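Local coordinates for putative pyrroline carboxylate reductase (Streptococcus pyogenes, PDB 2AHR), which catalyses the NAD(P)H-dependent reduction of 1-pyrroline-5-carboxylate to L-proline, the closing step of proline biosynthesis, at the interface of chains A and B. Coordinates in Å, arbitrary orientation; residue numbers count along the deposited sequence, not the author numbering. Chains: chain A/B, putative pyrroline carboxylate reductase.

Contact 1 and contact 2 are two patches of one two-fold symmetric dimer interface, with the centres of their C-alpha atoms about 22 Å apart. They have no residue in common. Contact 1 sets helix 241-258 of chain A against helix 228-239 and the start of helix 241-258 in chain B, whereas contact 2 pairs helix 190-210 with its own counterpart and adds the 3-10 helix 115-119 of chain B. Each patch recurs with the chains exchanged. The subunits are thus held together at separate levels of a mostly helical dimerisation region. The deposited assembly holds ten copies, and these patches describe one subunit pair within it.

Contact 1: the interface of chains A and B. Residues chain A 244-245, 247; chain B 236, 239, 241.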
ATOM      1  N   THR A 244     -12.294   6.744   4.018  1.00 29.53           N
ATOM      2  CA  THR A 244     -11.989   6.343   5.377  1.00 29.09           C
ATOM      3  C   THR A 244     -13.196   6.507   6.318  1.00 29.45           C
ATOM      4  O   THR A 244     -13.508   5.623   7.145  1.00 28.66           O
ATOM      5  CB  THR A 244     -10.762   7.138   5.898  1.00 29.51           C
ATOM      6  OG1 THR A 244      -9.568   6.633   5.268  1.00 29.45           O
ATOM      7  CG2 THR A 244     -10.619   7.007   7.427  1.00 27.68           C
ATOM      8  N   VAL A 245     -13.856   7.654   6.213  1.00 29.31           N
ATOM      9  CA  VAL A 245     -15.077   7.916   6.991  1.00 29.82           C
ATOM     10  C   VAL A 245     -16.185   6.912   6.635  1.00 30.73           C
ATOM     11  O   VAL A 245     -16.820   6.308   7.506  1.00 31.09           O
ATOM     12  CB  VAL A 245     -15.534   9.355   6.738  1.00 29.72           C
ATOM     13  CG1 VAL A 245     -16.923   9.607   7.340  1.00 30.34           C
ATOM     14  CG2 VAL A 245     -14.476  10.315   7.306  1.00 29.38           C
ATOM     15  N   SER A 247     -15.922   3.881   5.177  1.00 33.71           N
ATOM     16  CA  SER A 247     -15.538   2.553   5.673  1.00 32.80           C
ATOM     17  C   SER A 247     -15.729   2.445   7.206  1.00 32.51           C
ATOM     18  O   SER A 247     -16.197   1.434   7.708  1.00 32.66           O
ATOM     19  CB  SER A 247     -14.095   2.279   5.287  1.00 32.47           C
ATOM     20  OG  SER A 247     -13.728   0.988   5.731  1.00 35.52           O
TER
ATOM     21  N   LEU B 236     -11.303   3.924  11.654  1.00 31.68           N
ATOM     22  CA  LEU B 236     -10.578   5.204  11.502  1.00 31.36           C
ATOM     23  C   LEU B 236      -9.071   5.132  11.813  1.00 32.01           C
ATOM     24  O   LEU B 236      -8.263   5.741  11.117  1.00 32.50           O
ATOM     25  CB  LEU B 236     -11.212   6.280  12.409  1.00 30.89           C
ATOM     26  CG  LEU B 236     -12.643   6.675  12.030  1.00 30.27           C
ATOM     27  CD1 LEU B 236     -13.210   7.687  12.996  1.00 27.32           C
ATOM     28  CD2 LEU B 236     -12.705   7.196  10.569  1.00 29.25           C
ATOM     29  N   LEU B 239      -7.339   2.988   9.010  1.00 33.18           N
ATOM     30  CA  LEU B 239      -7.201   3.647   7.711  1.00 32.58           C
ATOM     31  C   LEU B 239      -6.447   4.975   7.807  1.00 32.69           C
ATOM     32  O   LEU B 239      -6.095   5.559   6.788  1.00 32.34           O
ATOM     33  CB  LEU B 239      -8.583   3.803   7.062  1.00 32.68           C
ATOM     34  CG  LEU B 239      -9.182   2.475   6.571  1.00 32.89           C
ATOM     35  CD1 LEU B 239     -10.621   2.649   6.178  1.00 31.10           C
ATOM     36  CD2 LEU B 239      -8.361   1.853   5.410  1.00 31.53           C
ATOM     37  N   LEU B 241      -7.178   8.037   9.874  1.00 30.75           N
ATOM     38  CA  LEU B 241      -7.876   9.326   9.835  1.00 30.83           C
ATOM     39  C   LEU B 241      -6.963  10.434  10.363  1.00 30.80           C
ATOM     40  O   LEU B 241      -6.790  11.476   9.707  1.00 30.04           O
ATOM     41  CB  LEU B 241      -9.197   9.298  10.616  1.00 30.86           C
ATOM     42  CG  LEU B 241      -9.841  10.684  10.803  1.00 32.32           C
ATOM     43  CD1 LEU B 241     -10.457  11.130   9.506  1.00 32.42           C
ATOM     44  CD2 LEU B 241     -10.881  10.686  11.831  1.00 36.40           C
TER
HETATM   45  O   HOH W   1      -7.405   8.285   5.543  1.00 41.40           O
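A:Thr244 meets B:Leu236, B:Leu239 and B:Leu241 at a helix-helix contact of the dimer, and its two branches divide the work. The methyl carries most of the apolar packing of A:Thr244. With CG2 anti to the backbone N and OG1 beside that N (chi1 -74°), CG2 of A:Thr244 reaches CD2 of B:Leu236 at 3.8 Å. The same CG2 of A:Thr244 lies 3.8 Å from CB of B:Leu239. The side chains of A:Thr244 and B:Leu239 slide past each other in opposite directions, bringing the leucine's CB alongside rather than its branched end. OG1 of A:Thr244 also packs against CB of B:Leu239 at 3.5 Å, a van der Waals contact and not a bond. The branched end is used one turn further along, where CD1 of B:Leu239 touches both CB and OG of A:Ser247 at 3.6 Å. The short side chain of A:Ser247, with OG anti to its backbone N, lets both atoms rest against this methyl.

The polar part runs through water. OG1 of A:Thr244 lies 2.7 Å from water 1, which reaches on to the backbone O of B:Leu239 at 3.3 Å, a longer and presumably weaker link. Threonine fits because it offers a methyl to the leucines and a hydroxyl to a water that also reaches a carbonyl at the C-terminal end of helix 228-239.

In the fold, A:Thr244 stands in the first turn of helix 241-258, facing the end of B helix 228-239 and the beginning of B helix 241-258.

Contact 2: the interface of chains A and B. Residues chain A 202, 205-206, 209; chain B 119, 198, 201-202.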
ATOM      1  N   LEU A 202     -17.813  24.486  15.022  1.00 33.78           N
ATOM      2  CA  LEU A 202     -19.089  25.011  15.450  1.00 34.24           C
ATOM      3  C   LEU A 202     -19.669  25.995  14.437  1.00 33.34           C
ATOM      4  O   LEU A 202     -20.806  25.822  14.011  1.00 34.40           O
ATOM      5  CB  LEU A 202     -18.935  25.642  16.837  1.00 34.66           C
ATOM      6  CG  LEU A 202     -20.180  26.047  17.596  1.00 37.19           C
ATOM      7  CD1 LEU A 202     -21.139  24.882  17.737  1.00 36.38           C
ATOM      8  CD2 LEU A 202     -19.743  26.534  18.967  1.00 39.56           C
ATOM      9  N   ALA A 205     -20.554  24.557  10.732  1.00 30.78           N
ATOM     10  CA  ALA A 205     -21.736  23.728  10.663  1.00 31.49           C
ATOM     11  C   ALA A 205     -22.988  24.607  10.831  1.00 32.05           C
ATOM     12  O   ALA A 205     -24.011  24.364  10.206  1.00 31.55           O
ATOM     13  CB  ALA A 205     -21.658  22.632  11.697  1.00 31.84           C
ATOM     14  N   SER A 206     -22.867  25.676  11.613  1.00 32.57           N
ATOM     15  CA  SER A 206     -23.951  26.648  11.717  1.00 33.27           C
ATOM     16  C   SER A 206     -24.165  27.341  10.353  1.00 33.65           C
ATOM     17  O   SER A 206     -25.293  27.435   9.867  1.00 33.18           O
ATOM     18  CB  SER A 206     -23.667  27.645  12.840  1.00 32.93           C
ATOM     19  OG  SER A 206     -24.743  28.540  12.948  1.00 35.15           O
ATOM     20  N   LYS A 209     -25.906  24.909   7.978  1.00 38.05           N
ATOM     21  CA  LYS A 209     -27.290  24.671   8.381  1.00 40.01           C
ATOM     22  C   LYS A 209     -28.229  25.799   7.953  1.00 40.50           C
ATOM     23  O   LYS A 209     -29.320  25.550   7.464  1.00 40.67           O
ATOM     24  CB  LYS A 209     -27.367  24.472   9.913  1.00 40.00           C
ATOM     25  CG  LYS A 209     -28.775  24.301  10.461  1.00 41.86           C
ATOM     26  CD  LYS A 209     -28.726  23.933  11.951  1.00 44.75           C
ATOM     27  CE  LYS A 209     -30.118  23.661  12.524  1.00 46.15           C
ATOM     28  NZ  LYS A 209     -31.026  24.846  12.405  1.00 48.06           N
TER
ATOM     29  N   ILE B 119     -21.679  34.668   8.523  1.00 38.59           N
ATOM     30  CA  ILE B 119     -22.667  34.688   9.614  1.00 38.12           C
ATOM     31  C   ILE B 119     -22.109  35.351  10.867  1.00 37.44           C
ATOM     32  O   ILE B 119     -22.598  35.105  11.966  1.00 37.03           O
ATOM     33  CB  ILE B 119     -23.179  33.259   9.976  1.00 37.87           C
ATOM     34  CG1 ILE B 119     -21.999  32.361  10.403  1.00 37.88           C
ATOM     35  CG2 ILE B 119     -24.010  32.685   8.824  1.00 37.99           C
ATOM     36  CD1 ILE B 119     -22.381  30.992  11.032  1.00 39.27           C
ATOM     37  N   THR B 198     -25.154  17.261  10.229  1.00 33.43           N
ATOM     38  CA  THR B 198     -24.799  18.674  10.445  1.00 34.14           C
ATOM     39  C   THR B 198     -25.220  19.098  11.870  1.00 33.84           C
ATOM     40  O   THR B 198     -24.508  19.809  12.567  1.00 32.56           O
ATOM     41  CB  THR B 198     -25.459  19.628   9.364  1.00 34.58           C
ATOM     42  OG1 THR B 198     -24.976  19.293   8.052  1.00 35.46           O
ATOM     43  CG2 THR B 198     -25.159  21.099   9.640  1.00 34.27           C
ATOM     44  N   VAL B 201     -22.731  17.333  14.361  1.00 35.58           N
ATOM     45  CA  VAL B 201     -21.461  18.087  14.388  1.00 34.89           C
ATOM     46  C   VAL B 201     -21.622  19.389  15.192  1.00 35.63           C
ATOM     47  O   VAL B 201     -20.775  19.740  16.042  1.00 36.20           O
ATOM     48  CB  VAL B 201     -21.002  18.418  12.962  1.00 35.19           C
ATOM     49  CG1 VAL B 201     -19.878  19.470  12.957  1.00 34.14           C
ATOM     50  CG2 VAL B 201     -20.553  17.134  12.201  1.00 33.47           C
ATOM     51  N   LEU B 202     -22.710  20.102  14.930  1.00 34.92           N
ATOM     52  CA  LEU B 202     -22.963  21.366  15.614  1.00 34.99           C
ATOM     53  C   LEU B 202     -23.092  21.164  17.128  1.00 33.96           C
ATOM     54  O   LEU B 202     -22.463  21.884  17.908  1.00 35.57           O
ATOM     55  CB  LEU B 202     -24.210  22.036  15.019  1.00 35.11           C
ATOM     56  CG  LEU B 202     -24.550  23.480  15.382  1.00 38.61           C
ATOM     57  CD1 LEU B 202     -23.475  24.429  14.938  1.00 38.97           C
ATOM     58  CD2 LEU B 202     -25.859  23.874  14.702  1.00 41.83           C
TER
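A:Leu202 and B:Leu202 meet across the two-fold of the dimer where the two copies of helix 190-210 pack together in the dimerisation domain of the pyrroline-5-carboxylate reductase family. The two side chains cross at about a right angle, with CD1 of A:Leu202 3.7 Å from CD1 of B:Leu202. Each leucine has CG anti to its backbone N (chi1 -170° in chain A and -169° in chain B), which aims the branched end at the backbone of the opposite helix.

This is the tight part. B:Leu202 buries 72 Å², and its CD1 lies over the helix backbone of chain A, 3.6 Å from N of A:Ser206 and 3.8 Å from CB of that residue. The one-carbon side chain of A:Ala205 probably allows the helices this close approach, its CB lying 3.8 Å from CG1 of B:Val201. Next to it the methyl CG2 of B:Thr198 comes to 3.5 Å from the carbonyl O of A:Ala205; the threonine turns this apolar branch to the partner.

Elsewhere the packing is looser. A:Lys209 is extended as far as CE and lays CD across CD2 of B:Leu202 at 4.0 Å, a greasy stem below an amine that probably faces solvent. A slight contact lies on the side of A:Ser206 opposite B:Leu202. There CD1 of B:Ile119 approaches the hydroxyl OG of A:Ser206 at 3.9 Å, hiding a mere 7 Å² of the isoleucine.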